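Local coordinates for 2-c-methyl-d-erythritol 4-phosphate cytidylyltransferase (Streptococcus pneumoniae, PDB 2VSH), which catalyses the transfer of the cytidylyl group of CTP to D-ribitol 5-phosphate, giving CDP-ribitol for teichoic acid precursors, at residues V109-S114 against T170-R175; R116-L121 against S216-T221. One frame throughout, in Å; residues are numbered along the deposited sequence.

Contact 1: V109-S114 against T170-R175; sequences VVTHDS and TPQTFR
The carbonyl oxygen of Q172 takes two bonds from T111: the hydroxyl OG1 donates to Q172 O over 2.6 Å, and the backbone T111 N reaches the same oxygen at 3.0 Å. The hydroxyl can do this because OG1 stands between the backbone N and the carbonyl carbon (chi1 71°), which turns it to the partner strand. Q172 N answers to T111 O, closing a hydrogen-bonded antiparallel pair. V109 and F174 form the next such pair, V109 N to F174 O being nearly straight (N-H...O 172°), while V110 and T173 between them are a non-hydrogen-bonded pair. On the face of T111, the F174 ring lies beside V109, with CE1 3.5 Å from V109 CG1, and T111 CG2 approaches CZ. On the other face V110 CG1 packs alongside both P171 CB and T173 OG1, which is hydrogen-bonded to N127 OD1. On the N-terminal side of the cis peptide bond before P171, T170 OG1 accepts from D113 N at 3.0 Å, continuing the cross-strand bonding past the last bridge; H112 ND1 lies 2.7 Å from the same hydroxyl, and H112 NE2 bonds R116 O. D113 OD1 is salt-bridged to R86, assigned to the CTP site, and OD2 to R116. These are central strands of the mixed sheet, flanked by strands 3-9 and 136-142; helix 121-133 covers the V110 and T173 face, and F179 and F201 meet the F174 ring.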
loop_
_atom_site.group_PDB
_atom_site.type_symbol
_atom_site.label_atom_id
_atom_site.label_comp_id
_atom_site.label_asym_id
_atom_site.label_seq_id
_atom_site.Cartn_x
_atom_site.Cartn_y
_atom_site.Cartn_z
ATOM N N VAL A 109 5.045 12.834 -23.635
ATOM C CA VAL A 109 3.723 12.678 -23.046
ATOM C C VAL A 109 3.854 12.505 -21.536
ATOM O O VAL A 109 4.653 11.692 -21.065
ATOM C CB VAL A 109 2.867 11.525 -23.691
ATOM C CG1 VAL A 109 3.493 10.131 -23.474
ATOM C CG2 VAL A 109 1.426 11.543 -23.167
ATOM N N VAL A 110 3.100 13.308 -20.797
ATOM C CA VAL A 110 2.964 13.149 -19.349
ATOM C C VAL A 110 1.719 12.297 -19.096
ATOM O O VAL A 110 0.597 12.807 -19.148
ATOM C CB VAL A 110 2.867 14.534 -18.616
ATOM C CG1 VAL A 110 2.742 14.353 -17.089
ATOM C CG2 VAL A 110 4.085 15.415 -18.913
ATOM N N THR A 111 1.915 10.993 -18.849
ATOM C CA THR A 111 0.812 10.069 -18.606
ATOM C C THR A 111 0.401 10.054 -17.134
ATOM O O THR A 111 1.248 10.142 -16.245
ATOM C CB THR A 111 1.102 8.602 -19.084
ATOM O OG1 THR A 111 2.075 7.984 -18.229
ATOM C CG2 THR A 111 1.575 8.572 -20.546
ATOM N N HIS A 112 -0.910 9.957 -16.882
ATOM C CA HIS A 112 -1.427 10.100 -15.525
ATOM C C HIS A 112 -2.798 9.435 -15.401
ATOM O O HIS A 112 -3.626 9.543 -16.311
ATOM C CB HIS A 112 -1.512 11.598 -15.148
ATOM C CG HIS A 112 -1.891 11.844 -13.720
ATOM N ND1 HIS A 112 -1.062 11.526 -12.665
ATOM C CD2 HIS A 112 -3.019 12.362 -13.171
ATOM C CE1 HIS A 112 -1.655 11.856 -11.528
ATOM N NE2 HIS A 112 -2.850 12.350 -11.806
ATOM N N ASP A 113 -3.027 8.752 -14.281
ATOM C CA ASP A 113 -4.317 8.100 -13.984
ATOM C C ASP A 113 -5.437 9.124 -13.876
ATOM O O ASP A 113 -5.280 10.120 -13.175
ATOM C CB ASP A 113 -4.248 7.384 -12.632
ATOM C CG ASP A 113 -3.303 6.198 -12.627
ATOM O OD1 ASP A 113 -3.110 5.560 -13.685
ATOM O OD2 ASP A 113 -2.766 5.891 -11.545
ATOM N N SER A 114 -6.588 8.847 -14.494
ATOM C CA SER A 114 -7.767 9.722 -14.348
ATOM C C SER A 114 -8.242 9.844 -12.910
ATOM O O SER A 114 -8.778 10.882 -12.531
ATOM C CB SER A 114 -8.933 9.234 -15.201
ATOM O OG SER A 114 -9.331 7.957 -14.754
ATOM N N THR A 170 1.535 8.044 -10.362
ATOM C CA THR A 170 1.698 8.708 -11.650
ATOM C C THR A 170 1.751 10.220 -11.372
ATOM O O THR A 170 1.328 10.642 -10.299
ATOM C CB THR A 170 0.634 8.282 -12.703
ATOM O OG1 THR A 170 -0.646 8.865 -12.422
ATOM C CG2 THR A 170 0.521 6.745 -12.812
ATOM N N PRO A 171 2.247 11.040 -12.327
ATOM C CA PRO A 171 2.696 10.772 -13.713
ATOM C C PRO A 171 3.839 9.784 -13.981
ATOM O O PRO A 171 4.675 9.498 -13.121
ATOM C CB PRO A 171 3.071 12.168 -14.247
ATOM C CG PRO A 171 2.294 13.113 -13.444
ATOM C CD PRO A 171 2.269 12.486 -12.042
ATOM N N GLN A 172 3.820 9.262 -15.201
ATOM C CA GLN A 172 4.934 8.574 -15.811
ATOM C C GLN A 172 5.144 9.264 -17.154
ATOM O O GLN A 172 4.217 9.367 -17.967
ATOM C CB GLN A 172 4.623 7.086 -15.980
ATOM C CG GLN A 172 4.316 6.397 -14.668
ATOM C CD GLN A 172 4.076 4.892 -14.784
ATOM O OE1 GLN A 172 4.486 4.133 -13.911
ATOM N NE2 GLN A 172 3.401 4.463 -15.845
ATOM N N THR A 173 6.363 9.751 -17.371
ATOM C CA THR A 173 6.637 10.705 -18.444
ATOM C C THR A 173 7.787 10.229 -19.336
ATOM O O THR A 173 8.804 9.731 -18.855
ATOM C CB THR A 173 6.937 12.110 -17.842
ATOM O OG1 THR A 173 5.804 12.523 -17.066
ATOM C CG2 THR A 173 7.224 13.156 -18.929
ATOM N N PHE A 174 7.608 10.378 -20.646
ATOM C CA PHE A 174 8.566 9.858 -21.605
ATOM C C PHE A 174 8.287 10.377 -23.017
ATOM O O PHE A 174 7.204 10.877 -23.297
ATOM C CB PHE A 174 8.569 8.304 -21.567
ATOM C CG PHE A 174 7.201 7.688 -21.450
ATOM C CD1 PHE A 174 6.318 7.702 -22.524
ATOM C CD2 PHE A 174 6.793 7.087 -20.262
ATOM C CE1 PHE A 174 5.045 7.142 -22.401
ATOM C CE2 PHE A 174 5.534 6.523 -20.142
ATOM C CZ PHE A 174 4.656 6.556 -21.213
ATOM N N ARG A 175 9.268 10.239 -23.904
ATOM C CA ARG A 175 9.093 10.608 -25.313
ATOM C C ARG A 175 8.130 9.624 -25.945
ATOM O O ARG A 175 8.229 8.414 -25.719
ATOM C CB ARG A 175 10.439 10.623 -26.037
ATOM C CG ARG A 175 11.305 11.825 -25.660
ATOM C CD ARG A 175 12.803 11.593 -25.840
ATOM N NE ARG A 175 13.504 12.653 -25.116
ATOM C CZ ARG A 175 13.864 12.608 -23.830
ATOM N NH1 ARG A 175 13.642 11.536 -23.080
ATOM N NH2 ARG A 175 14.457 13.654 -23.288
#

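Contact 2: R116-L121 against S216-T221; sequences RPFITL and SNLKIT
Two irregular loops meet beside the CTP site, one leading from strand 108-113 into helix 121-133, the other from strand 208-212 into helix 223-232. The extended side chain of R116 runs across N217, and its NH1 donates to N217 O at 2.8 Å, nearly along the C=O axis and in the guanidinium plane, although the N-H is bent away (133°). K219 CB sits over the centre of one guanidinium face, 3.7 Å above it. From there the lysine chain stays extended, CG anti to the backbone N (chi1 -171°), and a water accepts from both K219 NZ and R116 NH2; the D113 carboxylate, which NZ reaches in a long, weak ion pair, probably offsets their like charges. R116 to I119 forms a type I beta turn, facing an inverse gamma turn centred on N217 that leads L218 N back to S216 O. A second water joins the turns, accepting from F118 N and donating to N217 OD1 and, at 2.7 Å, to L218 O; the amide's ND2 is bonded to T170 O. A third donates to F118 O at 2.6 Å and is bonded to S216 OG. F118 CB rests 3.3 Å from S216 O; F118 CD2 packs on L218 CB, and I220 CD1 on P117 CG and CD. Helix 223-232 packs on F118, L218 and I220, and helix 33-42 on P117 and I119.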
loop_
_atom_site.group_PDB
_atom_site.type_symbol
_atom_site.label_atom_id
_atom_site.label_comp_id
_atom_site.label_asym_id
_atom_site.label_seq_id
_atom_site.Cartn_x
_atom_site.Cartn_y
_atom_site.Cartn_z
ATOM N N ARG A 116 -6.552 9.976 -10.185
ATOM C CA ARG A 116 -5.613 10.676 -9.319
ATOM C C ARG A 116 -5.826 12.196 -9.441
ATOM O O ARG A 116 -5.004 12.886 -10.042
ATOM C CB ARG A 116 -4.179 10.300 -9.657
ATOM C CG ARG A 116 -3.742 8.934 -9.109
ATOM C CD ARG A 116 -2.245 8.744 -9.281
ATOM N NE ARG A 116 -1.871 7.332 -9.177
ATOM C CZ ARG A 116 -1.423 6.736 -8.075
ATOM N NH1 ARG A 116 -1.287 7.409 -6.948
ATOM N NH2 ARG A 116 -1.116 5.447 -8.100
ATOM N N PRO A 117 -6.940 12.714 -8.874
ATOM C CA PRO A 117 -7.260 14.144 -9.054
ATOM C C PRO A 117 -6.397 15.118 -8.241
ATOM O O PRO A 117 -6.502 16.342 -8.456
ATOM C CB PRO A 117 -8.725 14.237 -8.617
ATOM C CG PRO A 117 -8.912 13.116 -7.654
ATOM C CD PRO A 117 -7.937 12.024 -8.039
ATOM N N PHE A 118 -5.550 14.604 -7.337
ATOM C CA PHE A 118 -4.794 15.489 -6.437
ATOM C C PHE A 118 -3.368 15.763 -6.900
ATOM O O PHE A 118 -2.535 16.242 -6.123
ATOM C CB PHE A 118 -4.801 14.955 -5.006
ATOM C CG PHE A 118 -6.184 14.768 -4.456
ATOM C CD1 PHE A 118 -6.994 15.871 -4.188
ATOM C CD2 PHE A 118 -6.681 13.494 -4.215
ATOM C CE1 PHE A 118 -8.300 15.699 -3.693
ATOM C CE2 PHE A 118 -7.983 13.314 -3.711
ATOM C CZ PHE A 118 -8.778 14.419 -3.446
ATOM N N ILE A 119 -3.105 15.475 -8.172
ATOM C CA ILE A 119 -1.832 15.828 -8.795
ATOM C C ILE A 119 -1.727 17.348 -8.748
ATOM O O ILE A 119 -2.742 18.046 -8.805
ATOM C CB ILE A 119 -1.764 15.296 -10.263
ATOM C CG1 ILE A 119 -0.390 15.583 -10.913
ATOM C CG2 ILE A 119 -2.987 15.809 -11.082
ATOM C CD1 ILE A 119 -0.263 15.112 -12.349
ATOM N N THR A 120 -0.498 17.856 -8.642
ATOM C CA THR A 120 -0.248 19.281 -8.540
ATOM C C THR A 120 0.601 19.728 -9.736
ATOM O O THR A 120 1.237 18.906 -10.401
ATOM C CB THR A 120 0.516 19.607 -7.236
ATOM O OG1 THR A 120 1.800 18.969 -7.269
ATOM C CG2 THR A 120 -0.269 19.153 -5.973
ATOM N N LEU A 121 0.612 21.033 -10.007
ATOM C CA LEU A 121 1.462 21.593 -11.061
ATOM C C LEU A 121 2.932 21.314 -10.759
ATOM O O LEU A 121 3.736 21.121 -11.660
ATOM C CB LEU A 121 1.229 23.111 -11.191
ATOM C CG LEU A 121 -0.084 23.502 -11.889
ATOM C CD1 LEU A 121 -0.343 25.007 -11.755
ATOM C CD2 LEU A 121 -0.064 23.082 -13.350
ATOM N N SER A 216 -0.687 12.522 -0.593
ATOM C CA SER A 216 -2.020 12.990 -0.967
ATOM C C SER A 216 -2.369 12.686 -2.438
ATOM O O SER A 216 -3.528 12.782 -2.813
ATOM C CB SER A 216 -2.123 14.504 -0.720
ATOM O OG SER A 216 -1.211 15.180 -1.580
ATOM N N ASN A 217 -1.382 12.321 -3.261
ATOM C CA ASN A 217 -1.653 11.913 -4.667
ATOM C C ASN A 217 -2.392 10.553 -4.726
ATOM O O ASN A 217 -1.990 9.625 -5.440
ATOM C CB ASN A 217 -0.359 11.921 -5.489
ATOM C CG ASN A 217 -0.578 11.708 -6.998
ATOM O OD1 ASN A 217 -1.646 11.972 -7.550
ATOM N ND2 ASN A 217 0.478 11.268 -7.671
ATOM N N LEU A 218 -3.495 10.485 -3.972
ATOM C CA LEU A 218 -4.351 9.306 -3.845
ATOM C C LEU A 218 -4.887 8.806 -5.190
ATOM O O LEU A 218 -5.286 9.598 -6.035
ATOM C CB LEU A 218 -5.532 9.629 -2.896
ATOM C CG LEU A 218 -6.654 8.611 -2.634
ATOM C CD1 LEU A 218 -6.195 7.430 -1.774
ATOM C CD2 LEU A 218 -7.856 9.267 -1.969
ATOM N N LYS A 219 -4.882 7.486 -5.364
ATOM C CA LYS A 219 -5.559 6.830 -6.463
ATOM C C LYS A 219 -6.939 6.383 -5.966
ATOM O O LYS A 219 -7.035 5.614 -5.013
ATOM C CB LYS A 219 -4.748 5.633 -6.959
ATOM C CG LYS A 219 -5.283 5.037 -8.240
ATOM C CD LYS A 219 -4.453 3.861 -8.731
ATOM C CE LYS A 219 -4.754 3.619 -10.197
ATOM N NZ LYS A 219 -4.185 2.335 -10.647
ATOM N N ILE A 220 -8.001 6.891 -6.584
ATOM C CA ILE A 220 -9.352 6.587 -6.099
ATOM C C ILE A 220 -9.829 5.309 -6.782
ATOM O O ILE A 220 -10.323 5.348 -7.900
ATOM C CB ILE A 220 -10.343 7.769 -6.297
ATOM C CG1 ILE A 220 -9.800 9.030 -5.621
ATOM C CG2 ILE A 220 -11.730 7.406 -5.746
ATOM C CD1 ILE A 220 -10.472 10.330 -6.053
ATOM N N THR A 221 -9.630 4.185 -6.095
ATOM C CA THR A 221 -9.934 2.855 -6.622
ATOM C C THR A 221 -11.143 2.247 -5.914
ATOM O O THR A 221 -12.066 1.764 -6.562
ATOM C CB THR A 221 -8.696 1.911 -6.443
ATOM O OG1 THR A 221 -7.660 2.332 -7.335
ATOM C CG2 THR A 221 -9.046 0.468 -6.740
HETATM O O HOH W 1 -1.477 3.911 -10.924
HETATM O O HOH W 2 -4.417 12.081 -6.785
HETATM O O HOH W 3 -0.785 15.514 -4.356
#

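Following the chain, strand 108-113 runs into the 116-121 loop, so the first halves of contacts 1 and 2 are almost continuous. Contact 1 closes when strand 165-175 returns alongside, after helix 121-133 and strand 136-142; contact 2 closes later, when the chain has passed through strand 208-212 and reached 216-221. The segments alternate, so the two closures cross instead of nesting. They also touch: N217 ND2 lies 2.8 Å from T170 O, a probable hydrogen bond, and I119 CD1 packs on P171 CG. Together they tie the middle of the sheet to the loop before the C-terminal helix 223-232, next to the CTP site.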